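Local atomic coordinates of putative c-1-tetrahydrofolate synthase, cytoplasmic (Leishmania major, PDB entry 4A26), a protein that probably interconverts one-carbon units on tetrahydrofolate, acting both as a methylenetetrahydrofolate dehydrogenase and as a methenyltetrahydrofolate cyclohydrolase. Residues L90-V101 with I118-A126. Numbering follows the deposited sequence.
Sequences LNNDPNCHGIIV and IHPHKDADA
The backbones of G98 and K122 pass with their CA atoms 4.7 Å apart, and I99 N gives a hydrogen bond to K122 O, 2.8 Å long. I99 lies in strand 98-101, an edge strand of the small parallel sheet in the catalytic domain. Strand 39-45 pairs with its other edge through H97, G98 and I100. The irregular chain 118-126 runs along the edge of strand 98-101 away from strand 39-45.

K122 reaches into the turn joining helix 80-91 to this strand. Beyond CG its chain is straight, with chi2 -170°, and this carries NZ past I99 CD1, which lies 3.8 Å from K122 CD. The ammonium group meets four backbone carbonyls. K122 NZ lies 2.6 Å from N91 O, above that carbonyl plane, and also bonds L90 O, C96 O and, weakly, D93 O. The lysine therefore ties the C-terminal end of the helix to the D93-C96 type I turn, and these carbonyls probably stabilise its buried charge.

N91 holds the start of segment 118-126. H119 N donates to N91 OD1 at 2.9 Å, tilted out of the amide plane. N91 CB sits over one face of the H119 ring as a CH-pi contact, with amide and ring planes 31° apart. The other end of the amide, ND2, bonds K117 O and E88.

The I118 and I99 side chains lie alongside with opposite headings, CG1 of I118 against CG2 of I99. Further along, A124 CB packs on I100 CG2. Water bridges the strand to the D123-A126 turn. One molecule joins I99 O, D123 OD1 and D125 N; D123 OD2 is held by N131 and L128. A second water accepts from V101 N and donates to D125 OD2, 3.1 Å away.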
# COMPACT_ATOMS: atom_id res chain seq x y z
N LEU A 90 7.25 -3.99 -26.83
CA LEU A 90 8.16 -4.43 -25.77
C LEU A 90 7.51 -5.44 -24.84
O LEU A 90 8.17 -6.37 -24.38
CB LEU A 90 8.70 -3.22 -24.98
CG LEU A 90 9.54 -2.22 -25.78
CD1 LEU A 90 9.80 -0.95 -24.98
CD2 LEU A 90 10.85 -2.84 -26.23
N ASN A 91 6.21 -5.28 -24.56
CA ASN A 91 5.47 -6.27 -23.77
C ASN A 91 5.57 -7.64 -24.41
O ASN A 91 5.84 -8.63 -23.73
CB ASN A 91 3.99 -5.89 -23.63
CG ASN A 91 3.75 -4.77 -22.63
OD1 ASN A 91 4.47 -4.61 -21.65
ND2 ASN A 91 2.70 -3.99 -22.87
N ASN A 92 5.35 -7.69 -25.72
CA ASN A 92 5.37 -8.95 -26.48
C ASN A 92 6.75 -9.35 -27.01
O ASN A 92 6.86 -10.26 -27.83
CB ASN A 92 4.38 -8.86 -27.65
CG ASN A 92 2.95 -8.59 -27.19
OD1 ASN A 92 2.41 -9.31 -26.35
ND2 ASN A 92 2.35 -7.54 -27.74
N ASP A 93 7.80 -8.67 -26.53
CA ASP A 93 9.18 -9.00 -26.90
C ASP A 93 9.81 -9.85 -25.79
O ASP A 93 10.13 -9.34 -24.72
CB ASP A 93 9.99 -7.71 -27.11
CG ASP A 93 11.38 -7.95 -27.68
OD1 ASP A 93 11.84 -9.11 -27.72
OD2 ASP A 93 12.02 -6.97 -28.10
N PRO A 94 10.01 -11.16 -26.05
CA PRO A 94 10.55 -12.02 -25.00
C PRO A 94 12.04 -11.82 -24.70
O PRO A 94 12.54 -12.37 -23.72
CB PRO A 94 10.29 -13.44 -25.54
CG PRO A 94 10.19 -13.29 -27.00
CD PRO A 94 9.72 -11.90 -27.29
N ASN A 95 12.73 -11.04 -25.54
CA ASN A 95 14.13 -10.66 -25.28
C ASN A 95 14.21 -9.58 -24.20
O ASN A 95 15.26 -9.37 -23.59
CB ASN A 95 14.80 -10.17 -26.56
CG ASN A 95 14.70 -11.17 -27.70
OD1 ASN A 95 15.48 -12.12 -27.78
ND2 ASN A 95 13.74 -10.95 -28.60
N CYS A 96 13.09 -8.89 -23.99
CA CYS A 96 12.99 -7.78 -23.06
C CYS A 96 12.17 -8.20 -21.86
O CYS A 96 11.02 -8.62 -22.00
CB CYS A 96 12.34 -6.58 -23.76
SG CYS A 96 11.35 -5.52 -22.70
N HIS A 97 12.76 -8.07 -20.67
CA HIS A 97 12.14 -8.53 -19.42
C HIS A 97 11.73 -7.38 -18.52
O HIS A 97 10.76 -7.49 -17.78
CB HIS A 97 13.10 -9.47 -18.69
CG HIS A 97 13.54 -10.63 -19.52
ND1 HIS A 97 14.55 -10.52 -20.46
CD2 HIS A 97 13.11 -11.91 -19.58
CE1 HIS A 97 14.72 -11.69 -21.05
NE2 HIS A 97 13.86 -12.55 -20.53
N GLY A 98 12.49 -6.28 -18.56
CA GLY A 98 12.14 -5.05 -17.85
C GLY A 98 11.83 -3.94 -18.83
O GLY A 98 12.46 -3.84 -19.89
N ILE A 99 10.86 -3.10 -18.47
CA ILE A 99 10.43 -1.99 -19.32
C ILE A 99 10.25 -0.73 -18.48
O ILE A 99 9.41 -0.69 -17.59
CB ILE A 99 9.10 -2.30 -20.03
CG1 ILE A 99 9.28 -3.46 -21.02
CG2 ILE A 99 8.57 -1.07 -20.77
CD1 ILE A 99 7.98 -3.92 -21.68
N ILE A 100 11.05 0.30 -18.77
CA ILE A 100 10.86 1.61 -18.15
C ILE A 100 10.61 2.67 -19.21
O ILE A 100 11.18 2.63 -20.30
CB ILE A 100 12.07 2.04 -17.27
CG1 ILE A 100 13.39 1.97 -18.04
CG2 ILE A 100 12.15 1.15 -16.04
CD1 ILE A 100 14.50 2.81 -17.43
N VAL A 101 9.72 3.61 -18.89
CA VAL A 101 9.47 4.77 -19.72
C VAL A 101 10.10 5.95 -19.01
O VAL A 101 9.72 6.26 -17.88
CB VAL A 101 7.97 5.04 -19.91
CG1 VAL A 101 7.75 6.40 -20.54
CG2 VAL A 101 7.35 3.94 -20.76
N ILE A 118 2.10 -1.08 -19.86
CA ILE A 118 3.15 -2.03 -19.51
C ILE A 118 2.54 -3.23 -18.81
O ILE A 118 1.65 -3.08 -17.97
CB ILE A 118 4.23 -1.40 -18.60
CG1 ILE A 118 4.96 -0.26 -19.31
CG2 ILE A 118 5.24 -2.45 -18.16
CD1 ILE A 118 5.78 0.62 -18.39
N HIS A 119 2.99 -4.42 -19.18
CA HIS A 119 2.53 -5.64 -18.55
C HIS A 119 3.08 -5.70 -17.12
O HIS A 119 4.27 -5.45 -16.90
CB HIS A 119 2.96 -6.86 -19.36
CG HIS A 119 2.03 -7.19 -20.48
ND1 HIS A 119 1.82 -8.48 -20.93
CD2 HIS A 119 1.23 -6.40 -21.24
CE1 HIS A 119 0.94 -8.46 -21.91
NE2 HIS A 119 0.57 -7.21 -22.12
N PRO A 120 2.22 -6.03 -16.14
CA PRO A 120 2.62 -6.09 -14.73
C PRO A 120 3.94 -6.81 -14.47
O PRO A 120 4.70 -6.38 -13.59
CB PRO A 120 1.47 -6.86 -14.08
CG PRO A 120 0.29 -6.51 -14.90
CD PRO A 120 0.78 -6.31 -16.31
N HIS A 121 4.20 -7.87 -15.22
CA HIS A 121 5.40 -8.69 -15.02
C HIS A 121 6.67 -8.14 -15.68
O HIS A 121 7.74 -8.73 -15.54
CB HIS A 121 5.14 -10.15 -15.46
CG HIS A 121 5.10 -10.36 -16.94
ND1 HIS A 121 3.93 -10.32 -17.67
CD2 HIS A 121 6.09 -10.63 -17.83
CE1 HIS A 121 4.20 -10.54 -18.95
NE2 HIS A 121 5.50 -10.74 -19.07
N LYS A 122 6.56 -7.01 -16.38
CA LYS A 122 7.74 -6.33 -16.95
C LYS A 122 7.91 -4.91 -16.40
O LYS A 122 8.74 -4.14 -16.89
CB LYS A 122 7.64 -6.29 -18.48
CG LYS A 122 7.60 -7.65 -19.13
CD LYS A 122 7.76 -7.56 -20.64
CE LYS A 122 7.88 -8.94 -21.27
NZ LYS A 122 8.21 -8.87 -22.72
N ASP A 123 7.15 -4.58 -15.36
CA ASP A 123 7.14 -3.23 -14.78
C ASP A 123 8.33 -3.03 -13.85
O ASP A 123 8.19 -3.03 -12.62
CB ASP A 123 5.81 -3.03 -14.04
CG ASP A 123 5.70 -1.67 -13.36
OD1 ASP A 123 6.36 -0.71 -13.79
OD2 ASP A 123 4.94 -1.57 -12.38
N ALA A 124 9.51 -2.83 -14.43
CA ALA A 124 10.77 -2.78 -13.68
C ALA A 124 10.84 -1.68 -12.61
O ALA A 124 11.53 -1.85 -11.60
CB ALA A 124 11.94 -2.64 -14.65
N ASP A 125 10.15 -0.56 -12.82
CA ASP A 125 10.11 0.52 -11.83
C ASP A 125 9.01 0.33 -10.78
O ASP A 125 9.01 1.01 -9.75
CB ASP A 125 9.96 1.89 -12.51
CG ASP A 125 11.31 2.58 -12.76
OD1 ASP A 125 12.21 2.45 -11.90
OD2 ASP A 125 11.45 3.27 -13.80
N ALA A 126 8.09 -0.60 -11.02
CA ALA A 126 6.99 -0.88 -10.10
C ALA A 126 6.04 0.31 -9.97
O ALA A 126 5.64 0.67 -8.86
CB ALA A 126 7.53 -1.28 -8.74
O HOH W 1 8.28 0.33 -15.01
O HOH W 2 9.08 3.16 -15.81